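Local coordinates for protein meso-diaminopimelate dehydrogenase (Clostridium tetani, PDB 3WGY) that catalyses, in its natural form, the reversible NADP-dependent oxidative deamination of meso-2,6-diaminopimelate, and here, engineered, binds 4-methyl-2-oxovalerate, at residues G18-I23 / S281-V285; I99-F103 / L118-G122; W123-F128 / H145-G149. The protein carries 6 engineered substitutions. One frame throughout, in Å; residues are numbered along the deposited sequence.

Overall arrangement
Contact 1 joins the helices 14-23 and 276-296; its segments stand near the two ends of the chain, and contacts 2 and 3 fall between them, one after the other. Contacts 1 and 2 lie about 18 Å apart centre to centre, contacts 1 and 3 about 19 Å, and contacts 2 and 3 about 15 Å. Contact 1 packs helices on the seven-stranded parallel sheet of the Rossmann-type domain, and contact 2 packs helix 99-113 on the end of strand 116-118; contact 3 reaches from helix 123-138 to strand 142-147 of the three-stranded antiparallel sheet. Helix 276-296 ties them together: Val283 touches Gly122 and Leu127, and Leu284 packs on Thr121. All three touch the second subunit, which places them near the dimer interface.

Contact 1 of 3, residues G18-I23 / S281-V285; sequences GVEKAI and SSVLV
Val285 buries the most surface here, and it does so through one methyl: its CG2 lies 3.6 Å from Ala22 CB and 4.0 Å from Val19 CG1. Because CG1 of Val285 is anti to the backbone N (chi1 174°), CG2 is left on the N side, where it touches Val19, Ala22 and Ile23. Ile23 adds its CG1, 4.1 Å from Val285 CG2, the two side chains meeting obliquely. Val19 spreads its two branches over different partners: CG1 takes Val285, while CG2 faces Leu284 CD1 at 4.2 Å and Ser281 OG at 3.8 Å. Ser281 is the close point of the interface. Its CB rests 3.3 Å from Gly18 C, and its hydroxyl stands where a side chain on Gly18 would begin. Ser281 OG is also 3.3 Å from Val19 N, but the angle is too poor for a hydrogen bond; its main partner is the carbonyl of Ala277, with that of Ile15 also in bonding range, its one proton shared or alternating. The helix segments approach to 8.4 Å between axes and cross at -60°. Val19 also reaches Ile67 of strand 65-68 and Ile23 reaches Ile7 of strand 5-10, placing the pair against the parallel sheet. With no hydrogen bond across it and every touching residue buried, the contact rests on methyl packing and close backbone fit, Ser282 OG bonding outward to Glu278 O.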
loop_
_atom_site.group_PDB
_atom_site.type_symbol
_atom_site.label_atom_id
_atom_site.label_comp_id
_atom_site.label_asym_id
_atom_site.label_seq_id
_atom_site.Cartn_x
_atom_site.Cartn_y
_atom_site.Cartn_z
ATOM N N GLY B 18 21.066 -11.252 4.156
ATOM C CA GLY B 18 20.209 -10.514 3.243
ATOM C C GLY B 18 20.299 -9.018 3.485
ATOM O O GLY B 18 20.253 -8.221 2.543
ATOM N N VAL B 19 20.427 -8.633 4.752
ATOM C CA VAL B 19 20.530 -7.223 5.112
ATOM C C VAL B 19 21.835 -6.642 4.586
ATOM O O VAL B 19 21.858 -5.539 4.035
ATOM C CB VAL B 19 20.473 -7.031 6.639
ATOM C CG1 VAL B 19 20.799 -5.591 6.999
ATOM C CG2 VAL B 19 19.091 -7.388 7.146
ATOM N N GLU B 20 22.924 -7.387 4.764
ATOM C CA GLU B 20 24.225 -6.934 4.295
ATOM C C GLU B 20 24.154 -6.669 2.800
ATOM O O GLU B 20 24.693 -5.680 2.310
ATOM C CB GLU B 20 25.298 -7.989 4.580
ATOM C CG GLU B 20 26.630 -7.720 3.887
ATOM C CD GLU B 20 27.691 -8.734 4.260
ATOM O OE1 GLU B 20 27.399 -9.953 4.219
ATOM O OE2 GLU B 20 28.815 -8.312 4.585
ATOM N N LYS B 21 23.481 -7.560 2.080
ATOM C CA LYS B 21 23.329 -7.421 0.638
ATOM C C LYS B 21 22.529 -6.182 0.263
ATOM O O LYS B 21 22.957 -5.386 -0.570
ATOM C CB LYS B 21 22.648 -8.661 0.052
ATOM C CG LYS B 21 23.618 -9.606 -0.609
ATOM C CD LYS B 21 23.016 -10.973 -0.873
ATOM C CE LYS B 21 24.109 -12.030 -0.741
ATOM N NZ LYS B 21 23.717 -13.380 -1.232
ATOM N N ALA B 22 21.370 -6.021 0.883
ATOM C CA ALA B 22 20.515 -4.886 0.588
ATOM C C ALA B 22 21.200 -3.545 0.851
ATOM O O ALA B 22 20.978 -2.577 0.121
ATOM C CB ALA B 22 19.231 -4.986 1.392
ATOM N N ILE B 23 22.029 -3.485 1.886
ATOM C CA ILE B 23 22.714 -2.247 2.204
ATOM C C ILE B 23 23.588 -1.806 1.035
ATOM O O ILE B 23 23.882 -0.624 0.894
ATOM C CB ILE B 23 23.563 -2.391 3.486
ATOM C CG1 ILE B 23 22.642 -2.527 4.700
ATOM C CG2 ILE B 23 24.450 -1.174 3.669
ATOM C CD1 ILE B 23 23.370 -2.749 5.997
ATOM N N SER B 281 14.631 -8.610 4.324
ATOM C CA SER B 281 15.847 -7.833 4.544
ATOM C C SER B 281 15.775 -6.446 3.907
ATOM O O SER B 281 16.221 -5.459 4.502
ATOM C CB SER B 281 17.056 -8.582 3.988
ATOM O OG SER B 281 17.304 -9.755 4.733
ATOM N N SER B 282 15.231 -6.369 2.696
ATOM C CA SER B 282 15.108 -5.085 2.010
ATOM C C SER B 282 14.168 -4.188 2.792
ATOM O O SER B 282 14.397 -2.983 2.912
ATOM C CB SER B 282 14.557 -5.265 0.593
ATOM O OG SER B 282 15.507 -5.889 -0.234
ATOM N N VAL B 283 13.099 -4.780 3.312
ATOM C CA VAL B 283 12.137 -4.026 4.082
ATOM C C VAL B 283 12.838 -3.517 5.338
ATOM O O VAL B 283 12.709 -2.343 5.704
ATOM C CB VAL B 283 10.921 -4.904 4.487
ATOM C CG1 VAL B 283 10.019 -4.130 5.435
ATOM C CG2 VAL B 283 10.147 -5.335 3.228
ATOM N N LEU B 284 13.595 -4.402 5.987
ATOM C CA LEU B 284 14.311 -4.014 7.201
ATOM C C LEU B 284 15.223 -2.820 6.929
ATOM O O LEU B 284 15.240 -1.850 7.693
ATOM C CB LEU B 284 15.130 -5.194 7.752
ATOM C CG LEU B 284 14.321 -6.304 8.442
ATOM C CD1 LEU B 284 15.237 -7.472 8.818
ATOM C CD2 LEU B 284 13.650 -5.729 9.682
ATOM N N VAL B 285 15.971 -2.886 5.836
ATOM C CA VAL B 285 16.878 -1.806 5.478
ATOM C C VAL B 285 16.148 -0.489 5.222
ATOM O O VAL B 285 16.559 0.550 5.739
ATOM C CB VAL B 285 17.709 -2.163 4.239
ATOM C CG1 VAL B 285 18.550 -0.958 3.808
ATOM C CG2 VAL B 285 18.609 -3.352 4.558
#

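Contact 2 of 3, residues I99-F103 / L118-G122; sequences IPQHF and LISTG
Ile99 meets Ser120 with the end of its side chain: CD1 comes within 3.3 Å of Ser120 OG, and CG1 lies alongside the same oxygen at 3.4 Å. That oxygen is hydrogen-bonded to the carbonyl of Phe93, so the isoleucine covers a satisfied polar atom. One helical turn on, His102 presents a ring edge to Ile119. Its CD2 is 3.6 Å from Ile119 CB, close to the ring plane, and NE2 is 3.8 Å from Ile119 CG2. NE2 bonds to Asp91 OD2 and the ring stacks with Phe93, two restraints that would fix its rotation, while Asp91 OD1 takes Ser120 N and so ties the segments. Phe103 then receives Ile119 CD1 at the edge of its ring, in plane, with Phe103 CD1 3.8 Å away; the two side chains cross at about a right angle. In Ile119, chi1 (74°) directs CG1 toward Phe103 and an extended chi2 (163°) carries CD1 there, leaving CG2 for the histidine. Arg322 of the second subunit makes a cation-pi contact with Phe103. Helix 99-113 connects strands 88-90 and 116-118, parallel neighbours in the sheet, which makes this the helix-to-strand-end packing of a beta-alpha-beta crossover in a Rossmann-type domain.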
loop_
_atom_site.group_PDB
_atom_site.type_symbol
_atom_site.label_atom_id
_atom_site.label_comp_id
_atom_site.label_asym_id
_atom_site.label_seq_id
_atom_site.Cartn_x
_atom_site.Cartn_y
_atom_site.Cartn_z
ATOM N N ILE B 99 2.864 -9.669 20.124
ATOM C CA ILE B 99 3.281 -8.334 19.703
ATOM C C ILE B 99 2.986 -7.243 20.738
ATOM O O ILE B 99 3.854 -6.426 21.044
ATOM C CB ILE B 99 2.651 -7.957 18.325
ATOM C CG1 ILE B 99 3.511 -8.534 17.198
ATOM C CG2 ILE B 99 2.541 -6.444 18.177
ATOM C CD1 ILE B 99 3.034 -8.186 15.795
ATOM N N PRO B 100 1.761 -7.211 21.290
ATOM C CA PRO B 100 1.435 -6.184 22.287
ATOM C C PRO B 100 2.458 -6.143 23.418
ATOM O O PRO B 100 2.888 -5.072 23.845
ATOM C CB PRO B 100 0.055 -6.613 22.777
ATOM C CG PRO B 100 -0.556 -7.195 21.542
ATOM C CD PRO B 100 0.578 -8.039 20.990
ATOM N N GLN B 101 2.844 -7.323 23.889
ATOM C CA GLN B 101 3.806 -7.453 24.977
ATOM C C GLN B 101 5.211 -7.037 24.563
ATOM O O GLN B 101 5.938 -6.423 25.343
ATOM C CB GLN B 101 3.827 -8.900 25.473
ATOM C CG GLN B 101 4.728 -9.149 26.668
ATOM C CD GLN B 101 5.827 -10.150 26.369
ATOM O OE1 GLN B 101 6.229 -10.915 27.242
ATOM N NE2 GLN B 101 6.326 -10.142 25.132
ATOM N N HIS B 102 5.597 -7.388 23.340
ATOM C CA HIS B 102 6.920 -7.041 22.841
ATOM C C HIS B 102 7.021 -5.525 22.777
ATOM O O HIS B 102 8.060 -4.944 23.104
ATOM C CB HIS B 102 7.129 -7.642 21.450
ATOM C CG HIS B 102 8.493 -7.390 20.880
ATOM N ND1 HIS B 102 9.647 -7.862 21.475
ATOM C CD2 HIS B 102 8.885 -6.734 19.762
ATOM C CE1 HIS B 102 10.689 -7.507 20.745
ATOM N NE2 HIS B 102 10.254 -6.820 19.702
ATOM N N PHE B 103 5.927 -4.892 22.363
ATOM C CA PHE B 103 5.877 -3.440 22.254
ATOM C C PHE B 103 6.162 -2.782 23.601
ATOM O O PHE B 103 7.055 -1.944 23.715
ATOM C CB PHE B 103 4.502 -2.989 21.756
ATOM C CG PHE B 103 4.423 -1.518 21.477
ATOM C CD1 PHE B 103 5.065 -0.977 20.369
ATOM C CD2 PHE B 103 3.753 -0.665 22.346
ATOM C CE1 PHE B 103 5.047 0.393 20.131
ATOM C CE2 PHE B 103 3.729 0.710 22.121
ATOM C CZ PHE B 103 4.379 1.239 21.008
ATOM N N LEU B 118 11.977 0.143 16.402
ATOM C CA LEU B 118 10.915 -0.250 15.485
ATOM C C LEU B 118 10.715 -1.757 15.615
ATOM O O LEU B 118 11.637 -2.535 15.384
ATOM C CB LEU B 118 11.292 0.096 14.042
ATOM C CG LEU B 118 10.378 -0.531 12.987
ATOM C CD1 LEU B 118 8.945 -0.068 13.225
ATOM C CD2 LEU B 118 10.857 -0.139 11.583
ATOM N N ILE B 119 9.517 -2.168 16.001
ATOM C CA ILE B 119 9.236 -3.590 16.142
ATOM C C ILE B 119 8.266 -4.091 15.075
ATOM O O ILE B 119 7.495 -3.319 14.503
ATOM C CB ILE B 119 8.606 -3.917 17.509
ATOM C CG1 ILE B 119 7.154 -3.444 17.530
ATOM C CG2 ILE B 119 9.390 -3.225 18.632
ATOM C CD1 ILE B 119 6.328 -4.062 18.628
ATOM N N SER B 120 8.338 -5.391 14.809
ATOM C CA SER B 120 7.458 -6.067 13.872
ATOM C C SER B 120 7.347 -5.545 12.441
ATOM O O SER B 120 6.239 -5.379 11.920
ATOM C CB SER B 120 6.057 -6.153 14.483
ATOM O OG SER B 120 6.084 -6.812 15.743
ATOM N N THR B 121 8.478 -5.286 11.796
ATOM C CA THR B 121 8.432 -4.844 10.408
ATOM C C THR B 121 8.800 -6.053 9.533
ATOM O O THR B 121 9.252 -7.081 10.045
ATOM C CB THR B 121 9.386 -3.647 10.146
ATOM O OG1 THR B 121 9.154 -3.136 8.825
ATOM C CG2 THR B 121 10.828 -4.061 10.281
ATOM N N GLY B 122 8.591 -5.930 8.226
ATOM C CA GLY B 122 8.860 -7.019 7.297
ATOM C C GLY B 122 7.649 -7.062 6.379
ATOM O O GLY B 122 7.010 -6.016 6.198
#

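Contact 3 of 3, residues W123-F128 / H145-G149; sequences WDPGLF and HTFWG
Trp148 turns the N-H edge of its indole toward Asp124: the hydrogen bond from Trp148 NE1 to Asp124 OD2 measures 2.8 Å with an N-H...O angle of 158°. The position of OD2 is less certain than usual, because it sits too close to another atom of the model, so the length should be read with caution. The indole is aimed by its torsions: Trp148 CG is anti to the carbonyl carbon (chi1 -67°), and a second torsion near a right angle turns the N-H edge to the carboxylate. Carboxylate and indole planes are only 21° apart, and Asp124 CG lies at the indole edge, in its plane, although the two side chains as wholes run at about a right angle. Asp124 extends across with its CG anti to the backbone N. A wide turn with a cis peptide bond before Pro125 then leads into the helix. Trp123 brings CZ3 to the Trp148 edge, 4.3 Å from Trp148 CD1. Phe128 turns its ring edge to Trp148 NE1, 4.2 Å from Phe128 CD2; the same CD2 is 4.1 Å from Thr146 CG2. Within the second segment, Thr146 CG2 sits over one face of the indole, offset toward its rim. Arg132, farther along the same helix, appears to form a salt bridge with the same uncertain Asp124 OD2, and its NE is hydrogen-bonded to Thr146 OG1. The Trp148 side chain is about 10 Å from the bound 2-oxo-4-methylpentanoic acid. Chemically, the helix start is joined to the strand and the loop after it probably through one carboxylate oxygen, OD2, that takes both an indole N-H and an arginine, with aromatic rings and a threonine methyl beside it.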
loop_
_atom_site.group_PDB
_atom_site.type_symbol
_atom_site.label_atom_id
_atom_site.label_comp_id
_atom_site.label_asym_id
_atom_site.label_seq_id
_atom_site.Cartn_x
_atom_site.Cartn_y
_atom_site.Cartn_z
ATOM N N TRP B 123 7.311 -8.212 5.792
ATOM C CA TRP B 123 6.126 -8.221 4.940
ATOM C C TRP B 123 4.876 -8.584 5.736
ATOM O O TRP B 123 3.800 -8.065 5.461
ATOM C CB TRP B 123 6.295 -9.094 3.671
ATOM C CG TRP B 123 6.730 -10.536 3.804
ATOM C CD1 TRP B 123 7.989 -10.998 4.075
ATOM C CD2 TRP B 123 5.926 -11.700 3.540
ATOM N NE1 TRP B 123 8.019 -12.373 3.984
ATOM C CE2 TRP B 123 6.768 -12.830 3.660
ATOM C CE3 TRP B 123 4.577 -11.896 3.213
ATOM C CZ2 TRP B 123 6.307 -14.138 3.464
ATOM C CZ3 TRP B 123 4.119 -13.201 3.015
ATOM C CH2 TRP B 123 4.983 -14.302 3.142
ATOM N N ASP B 124 5.014 -9.466 6.724
ATOM C CA ASP B 124 3.893 -9.791 7.612
ATOM C C ASP B 124 4.415 -10.452 8.874
ATOM O O ASP B 124 4.776 -11.630 8.869
ATOM C CB ASP B 124 2.852 -10.702 6.960
ATOM C CG ASP B 124 1.515 -10.684 7.712
ATOM O OD1 ASP B 124 1.433 -10.008 8.766
ATOM O OD2 ASP B 124 0.545 -11.335 7.257
ATOM N N PRO B 125 4.444 -9.700 9.985
ATOM C CA PRO B 125 4.008 -8.298 10.072
ATOM C C PRO B 125 4.841 -7.323 9.235
ATOM O O PRO B 125 5.977 -7.614 8.850
ATOM C CB PRO B 125 4.112 -8.006 11.567
ATOM C CG PRO B 125 5.326 -8.803 11.952
ATOM C CD PRO B 125 5.069 -10.127 11.251
ATOM N N GLY B 126 4.257 -6.160 8.964
ATOM C CA GLY B 126 4.941 -5.154 8.177
ATOM C C GLY B 126 4.051 -4.620 7.073
ATOM O O GLY B 126 3.035 -3.977 7.341
ATOM N N LEU B 127 4.417 -4.900 5.825
ATOM C CA LEU B 127 3.631 -4.409 4.700
ATOM C C LEU B 127 2.190 -4.919 4.710
ATOM O O LEU B 127 1.263 -4.165 4.424
ATOM C CB LEU B 127 4.316 -4.767 3.382
ATOM C CG LEU B 127 5.781 -4.324 3.312
ATOM C CD1 LEU B 127 6.326 -4.604 1.923
ATOM C CD2 LEU B 127 5.893 -2.839 3.633
ATOM N N PHE B 128 1.988 -6.189 5.039
ATOM C CA PHE B 128 0.629 -6.707 5.062
ATOM C C PHE B 128 -0.205 -5.997 6.116
ATOM O O PHE B 128 -1.382 -5.711 5.897
ATOM C CB PHE B 128 0.636 -8.221 5.300
ATOM C CG PHE B 128 0.915 -9.027 4.059
ATOM C CD1 PHE B 128 1.358 -8.411 2.896
ATOM C CD2 PHE B 128 0.750 -10.402 4.060
ATOM C CE1 PHE B 128 1.633 -9.162 1.753
ATOM C CE2 PHE B 128 1.021 -11.160 2.918
ATOM C CZ PHE B 128 1.462 -10.543 1.768
ATOM N N HIS B 145 -9.351 -9.871 3.826
ATOM C CA HIS B 145 -8.922 -11.238 3.617
ATOM C C HIS B 145 -7.417 -11.309 3.370
ATOM O O HIS B 145 -6.919 -10.742 2.393
ATOM C CB HIS B 145 -9.654 -11.836 2.417
ATOM C CG HIS B 145 -11.141 -11.914 2.589
ATOM N ND1 HIS B 145 -11.734 -12.638 3.604
ATOM C CD2 HIS B 145 -12.153 -11.379 1.865
ATOM C CE1 HIS B 145 -13.047 -12.547 3.496
ATOM N NE2 HIS B 145 -13.327 -11.791 2.450
ATOM N N THR B 146 -6.692 -11.986 4.255
ATOM C CA THR B 146 -5.261 -12.146 4.066
ATOM C C THR B 146 -4.980 -13.611 3.737
ATOM O O THR B 146 -5.478 -14.518 4.409
ATOM C CB THR B 146 -4.438 -11.766 5.318
ATOM O OG1 THR B 146 -4.742 -10.423 5.712
ATOM C CG2 THR B 146 -2.954 -11.844 5.009
ATOM N N PHE B 147 -4.201 -13.832 2.687
ATOM C CA PHE B 147 -3.824 -15.183 2.266
ATOM C C PHE B 147 -2.301 -15.229 2.257
ATOM O O PHE B 147 -1.651 -14.244 1.907
ATOM C CB PHE B 147 -4.332 -15.485 0.854
ATOM C CG PHE B 147 -5.831 -15.537 0.727
ATOM C CD1 PHE B 147 -6.594 -14.388 0.837
ATOM C CD2 PHE B 147 -6.474 -16.739 0.441
ATOM C CE1 PHE B 147 -7.979 -14.426 0.660
ATOM C CE2 PHE B 147 -7.859 -16.788 0.261
ATOM C CZ PHE B 147 -8.610 -15.627 0.369
ATOM N N TRP B 148 -1.701 -16.279 2.612
ATOM C CA TRP B 148 -0.254 -16.369 2.588
ATOM C C TRP B 148 0.142 -17.286 1.428
ATOM O O TRP B 148 -0.022 -18.504 1.492
ATOM C CB TRP B 148 0.249 -16.855 3.949
ATOM C CG TRP B 148 -0.013 -15.811 5.021
ATOM C CD1 TRP B 148 0.773 -14.730 5.328
ATOM C CD2 TRP B 148 -1.188 -15.692 5.841
ATOM N NE1 TRP B 148 0.158 -13.944 6.282
ATOM C CE2 TRP B 148 -1.045 -14.513 6.615
ATOM C CE3 TRP B 148 -2.350 -16.464 5.993
ATOM C CZ2 TRP B 148 -2.019 -14.090 7.530
ATOM C CZ3 TRP B 148 -3.323 -16.041 6.905
ATOM C CH2 TRP B 148 -3.148 -14.862 7.662
ATOM N N GLY B 149 0.607 -16.641 0.352
ATOM C CA GLY B 149 1.015 -17.292 -0.888
ATOM C C GLY B 149 1.829 -18.536 -0.694
ATOM O O GLY B 149 2.190 -18.856 0.440
#